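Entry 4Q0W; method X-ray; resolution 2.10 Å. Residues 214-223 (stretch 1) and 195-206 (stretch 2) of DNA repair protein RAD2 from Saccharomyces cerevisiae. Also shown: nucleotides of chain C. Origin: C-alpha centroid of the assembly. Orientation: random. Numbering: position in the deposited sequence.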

# COMPACT_ATOMS: atom_id res chain seq x y z
N VAL A 214 -28.43 -8.45 -0.05
CA VAL A 214 -27.46 -8.94 -1.03
C VAL A 214 -27.10 -7.75 -1.94
O VAL A 214 -27.93 -6.85 -2.13
CB VAL A 214 -28.07 -10.12 -1.85
CG1 VAL A 214 -29.28 -9.67 -2.62
CG2 VAL A 214 -27.04 -10.74 -2.80
N GLU A 215 -25.87 -7.72 -2.46
CA GLU A 215 -25.46 -6.60 -3.34
C GLU A 215 -25.83 -6.86 -4.80
O GLU A 215 -25.35 -7.82 -5.42
CB GLU A 215 -23.96 -6.33 -3.22
CG GLU A 215 -23.51 -5.96 -1.81
CD GLU A 215 -22.03 -5.67 -1.74
OE1 GLU A 215 -21.35 -5.75 -2.79
OE2 GLU A 215 -21.55 -5.36 -0.63
N PHE A 216 -26.68 -6.00 -5.34
CA PHE A 216 -27.11 -6.14 -6.73
C PHE A 216 -26.30 -5.22 -7.66
O PHE A 216 -26.10 -4.05 -7.34
CB PHE A 216 -28.59 -5.82 -6.84
CG PHE A 216 -29.10 -5.74 -8.25
CD1 PHE A 216 -29.31 -6.89 -9.00
CD2 PHE A 216 -29.37 -4.50 -8.83
CE1 PHE A 216 -29.79 -6.82 -10.30
CE2 PHE A 216 -29.85 -4.42 -10.13
CZ PHE A 216 -30.06 -5.58 -10.86
N TYR A 217 -25.83 -5.76 -8.78
CA TYR A 217 -25.07 -4.97 -9.76
C TYR A 217 -25.66 -5.19 -11.13
O TYR A 217 -26.02 -6.32 -11.49
CB TYR A 217 -23.61 -5.44 -9.83
CG TYR A 217 -22.80 -5.19 -8.58
CD1 TYR A 217 -22.86 -6.07 -7.50
CD2 TYR A 217 -21.96 -4.10 -8.49
CE1 TYR A 217 -22.10 -5.84 -6.35
CE2 TYR A 217 -21.20 -3.87 -7.35
CZ TYR A 217 -21.27 -4.74 -6.29
OH TYR A 217 -20.51 -4.50 -5.15
N ASP A 218 -25.74 -4.14 -11.92
CA ASP A 218 -26.06 -4.37 -13.32
C ASP A 218 -25.23 -3.54 -14.30
O ASP A 218 -24.74 -2.46 -13.97
CB ASP A 218 -27.57 -4.27 -13.58
CG ASP A 218 -28.04 -2.87 -13.75
OD1 ASP A 218 -28.40 -2.25 -12.73
OD2 ASP A 218 -28.07 -2.41 -14.90
N ALA A 219 -25.07 -4.09 -15.51
CA ALA A 219 -24.19 -3.53 -16.52
C ALA A 219 -24.64 -2.14 -16.92
O ALA A 219 -23.82 -1.28 -17.23
CB ALA A 219 -24.14 -4.46 -17.74
N GLU A 220 -25.96 -1.92 -16.90
CA GLU A 220 -26.52 -0.63 -17.30
C GLU A 220 -26.10 0.49 -16.34
O GLU A 220 -25.76 1.59 -16.77
CB GLU A 220 -28.04 -0.72 -17.41
CG GLU A 220 -28.66 0.26 -18.38
CD GLU A 220 -30.17 0.10 -18.48
N SER A 221 -26.09 0.19 -15.04
CA SER A 221 -25.64 1.16 -14.05
C SER A 221 -24.14 1.38 -14.15
O SER A 221 -23.65 2.49 -13.97
CB SER A 221 -26.00 0.69 -12.64
OG SER A 221 -27.39 0.49 -12.52
N ILE A 222 -23.40 0.31 -14.42
CA ILE A 222 -21.96 0.44 -14.56
C ILE A 222 -21.67 1.37 -15.75
O ILE A 222 -20.85 2.27 -15.66
CB ILE A 222 -21.28 -0.92 -14.73
CG1 ILE A 222 -21.32 -1.69 -13.40
CG2 ILE A 222 -19.83 -0.76 -15.22
CD1 ILE A 222 -20.79 -3.12 -13.50
N LEU A 223 -22.38 1.14 -16.86
CA LEU A 223 -22.28 1.99 -18.05
C LEU A 223 -22.68 3.43 -17.73
O LEU A 223 -21.89 4.36 -17.93
CB LEU A 223 -23.18 1.46 -19.16
CG LEU A 223 -22.78 1.62 -20.64
CD1 LEU A 223 -24.01 1.81 -21.50
CD2 LEU A 223 -21.77 2.74 -20.87
P DT C 6 -14.32 -7.45 -2.64
OP1 DT C 6 -15.67 -6.87 -2.43
OP2 DT C 6 -13.39 -6.86 -3.63
O5' DT C 6 -13.53 -7.51 -1.24
C5' DT C 6 -14.08 -8.18 -0.10
C4' DT C 6 -13.08 -8.18 1.06
O4' DT C 6 -11.94 -9.03 0.77
C3' DT C 6 -12.51 -6.81 1.45
O3' DT C 6 -12.87 -6.63 2.82
C2' DT C 6 -11.00 -6.93 1.20
C1' DT C 6 -10.77 -8.43 1.30
N1 DT C 6 -9.62 -9.04 0.54
C2 DT C 6 -8.73 -9.83 1.24
O2 DT C 6 -8.80 -10.04 2.43
N3 DT C 6 -7.72 -10.37 0.48
C4 DT C 6 -7.52 -10.21 -0.88
O4 DT C 6 -6.57 -10.74 -1.46
C5 DT C 6 -8.50 -9.37 -1.55
C7 DT C 6 -8.38 -9.12 -3.04
C6 DT C 6 -9.49 -8.83 -0.82
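Stretch 2 (195-206) VFLFGGTKIYKN

Antiparallel strands show how alternation of backbone pairing sorts side chains onto two faces, and residues 195-206 of RAD2 give a compact example. Strand 202-205 runs against strand 214-218 at 156° between N-to-C directions, the axes approaching to 4.7 Å. Two residue pairs carry reciprocal backbone bonds. Ile203 N donates to Tyr217 O (2.8 Å) nearly linearly, and Tyr217 N returns a bond to Ile203 O (2.8 Å); Lys205 N likewise reaches Glu215 O (2.8 Å), while Glu215 N reaches Lys205 O (3.0 Å). Between them Tyr204 faces Phe216 as a non-hydrogen-bonded pair, CA to CA 4.7 Å, and Lys202 faces Asp218 in the same way. The ladder is extended by Ala219 N, the first residue of the helix, which donates to Thr201 O (3.2 Å).

On the face bearing Glu215, Tyr217, Ile203 and Lys205, polarity extends to the DNA. The extended Lys205 side chain, t at all four chi angles, brings NZ to 2.5 Å from OP1 of DT6, a hydrogen bond. A water donates to Glu215 OE1 (2.6 Å) and to that same OP1 (3.3 Å), so the carboxylate is linked to the phosphate through solvent. Tyr217 OH also donates to Glu215 OE1 (2.8 Å), and its ring carbon CE1 packs on Lys205 CB at 3.8 Å.

On the face bearing Phe216, Tyr204, Asp218 and Lys202, the main packing is aromatic: Phe216 CD1 lies over the face of the Tyr204 ring, 3.4 Å from CZ, with the planes oblique at 51°. Val214 CG2 adds a contact to Tyr204 CB (3.9 Å).

Before the strand, stretch 2 turns through Gly199 and Gly200, whose N atoms bond back to Phe196 O (2.8 Å) and Val195 O (2.7 Å), respectively. Phe196 packs beside the strand-helix junction: its CZ meets Tyr217 CB at 3.5 Å, and Ile222 CD1 sits over its ring, 3.7 Å from CE1.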

# COMPACT_ATOMS: atom_id res chain seq x y z
N VAL A 195 -17.96 -12.42 -14.66
CA VAL A 195 -19.31 -12.55 -15.22
C VAL A 195 -19.73 -11.31 -16.05
O VAL A 195 -20.44 -11.45 -17.05
CB VAL A 195 -20.37 -12.86 -14.11
CG1 VAL A 195 -20.47 -11.69 -13.12
CG2 VAL A 195 -21.71 -13.16 -14.71
N PHE A 196 -19.28 -10.12 -15.65
CA PHE A 196 -19.60 -8.91 -16.42
C PHE A 196 -18.94 -8.97 -17.80
O PHE A 196 -19.56 -8.63 -18.81
CB PHE A 196 -19.13 -7.64 -15.69
CG PHE A 196 -19.92 -7.33 -14.43
CD1 PHE A 196 -21.25 -6.94 -14.50
CD2 PHE A 196 -19.31 -7.40 -13.18
CE1 PHE A 196 -21.97 -6.66 -13.34
CE2 PHE A 196 -20.02 -7.11 -12.02
CZ PHE A 196 -21.34 -6.75 -12.10
N LEU A 197 -17.67 -9.38 -17.82
CA LEU A 197 -16.89 -9.45 -19.07
C LEU A 197 -17.46 -10.48 -20.03
O LEU A 197 -17.40 -10.29 -21.25
CB LEU A 197 -15.40 -9.70 -18.78
CG LEU A 197 -14.62 -8.44 -18.36
CD1 LEU A 197 -15.11 -7.89 -17.01
CD2 LEU A 197 -13.12 -8.69 -18.31
N PHE A 198 -18.07 -11.54 -19.48
CA PHE A 198 -18.78 -12.52 -20.30
C PHE A 198 -20.18 -12.03 -20.66
O PHE A 198 -21.00 -12.80 -21.17
CB PHE A 198 -18.88 -13.88 -19.58
CG PHE A 198 -17.56 -14.59 -19.42
CD1 PHE A 198 -16.78 -14.90 -20.53
CD2 PHE A 198 -17.11 -14.96 -18.16
CE1 PHE A 198 -15.56 -15.57 -20.38
CE2 PHE A 198 -15.89 -15.64 -18.00
CZ PHE A 198 -15.11 -15.94 -19.11
N GLY A 199 -20.48 -10.77 -20.38
CA GLY A 199 -21.78 -10.22 -20.75
C GLY A 199 -22.92 -10.46 -19.76
O GLY A 199 -24.09 -10.28 -20.11
N GLY A 200 -22.59 -10.85 -18.53
CA GLY A 200 -23.61 -11.03 -17.51
C GLY A 200 -24.07 -9.65 -17.07
O GLY A 200 -23.24 -8.76 -16.92
N THR A 201 -25.37 -9.45 -16.87
CA THR A 201 -25.86 -8.10 -16.60
C THR A 201 -26.61 -7.88 -15.29
O THR A 201 -26.86 -6.74 -14.96
CB THR A 201 -26.78 -7.58 -17.73
OG1 THR A 201 -27.99 -8.35 -17.76
CG2 THR A 201 -26.07 -7.67 -19.09
N LYS A 202 -27.01 -8.93 -14.57
CA LYS A 202 -27.79 -8.73 -13.34
C LYS A 202 -27.26 -9.63 -12.23
O LYS A 202 -27.72 -10.77 -12.04
CB LYS A 202 -29.29 -9.01 -13.57
CG LYS A 202 -29.98 -8.00 -14.49
CD LYS A 202 -31.42 -8.39 -14.79
N ILE A 203 -26.29 -9.10 -11.50
CA ILE A 203 -25.41 -9.91 -10.67
C ILE A 203 -25.75 -9.73 -9.20
O ILE A 203 -25.89 -8.59 -8.75
CB ILE A 203 -23.93 -9.49 -10.88
CG1 ILE A 203 -23.55 -9.56 -12.37
CG2 ILE A 203 -22.99 -10.31 -10.00
CD1 ILE A 203 -23.97 -10.82 -13.08
N TYR A 204 -25.88 -10.83 -8.46
CA TYR A 204 -26.10 -10.74 -7.02
C TYR A 204 -24.89 -11.26 -6.25
O TYR A 204 -24.61 -12.46 -6.23
CB TYR A 204 -27.38 -11.48 -6.62
CG TYR A 204 -28.63 -10.90 -7.26
CD1 TYR A 204 -28.95 -11.18 -8.58
CD2 TYR A 204 -29.50 -10.08 -6.54
CE1 TYR A 204 -30.09 -10.66 -9.17
CE2 TYR A 204 -30.64 -9.55 -7.12
CZ TYR A 204 -30.93 -9.85 -8.43
OH TYR A 204 -32.06 -9.34 -9.02
N LYS A 205 -24.19 -10.33 -5.61
CA LYS A 205 -22.92 -10.60 -4.94
C LYS A 205 -23.12 -10.66 -3.42
O LYS A 205 -23.99 -9.96 -2.87
CB LYS A 205 -21.90 -9.49 -5.30
CG LYS A 205 -20.59 -9.58 -4.54
CD LYS A 205 -19.56 -8.52 -4.90
CE LYS A 205 -18.42 -8.56 -3.89
NZ LYS A 205 -17.28 -7.65 -4.24
N ASN A 206 -22.32 -11.49 -2.74
CA ASN A 206 -22.38 -11.66 -1.28
C ASN A 206 -23.69 -12.29 -0.82
O ASN A 206 -24.15 -12.03 0.29
CB ASN A 206 -22.14 -10.33 -0.54
CG ASN A 206 -20.74 -9.79 -0.74
OD1 ASN A 206 -19.88 -10.47 -1.30
ND2 ASN A 206 -20.51 -8.58 -0.27
O HOH W 1 -18.82 -5.94 -2.22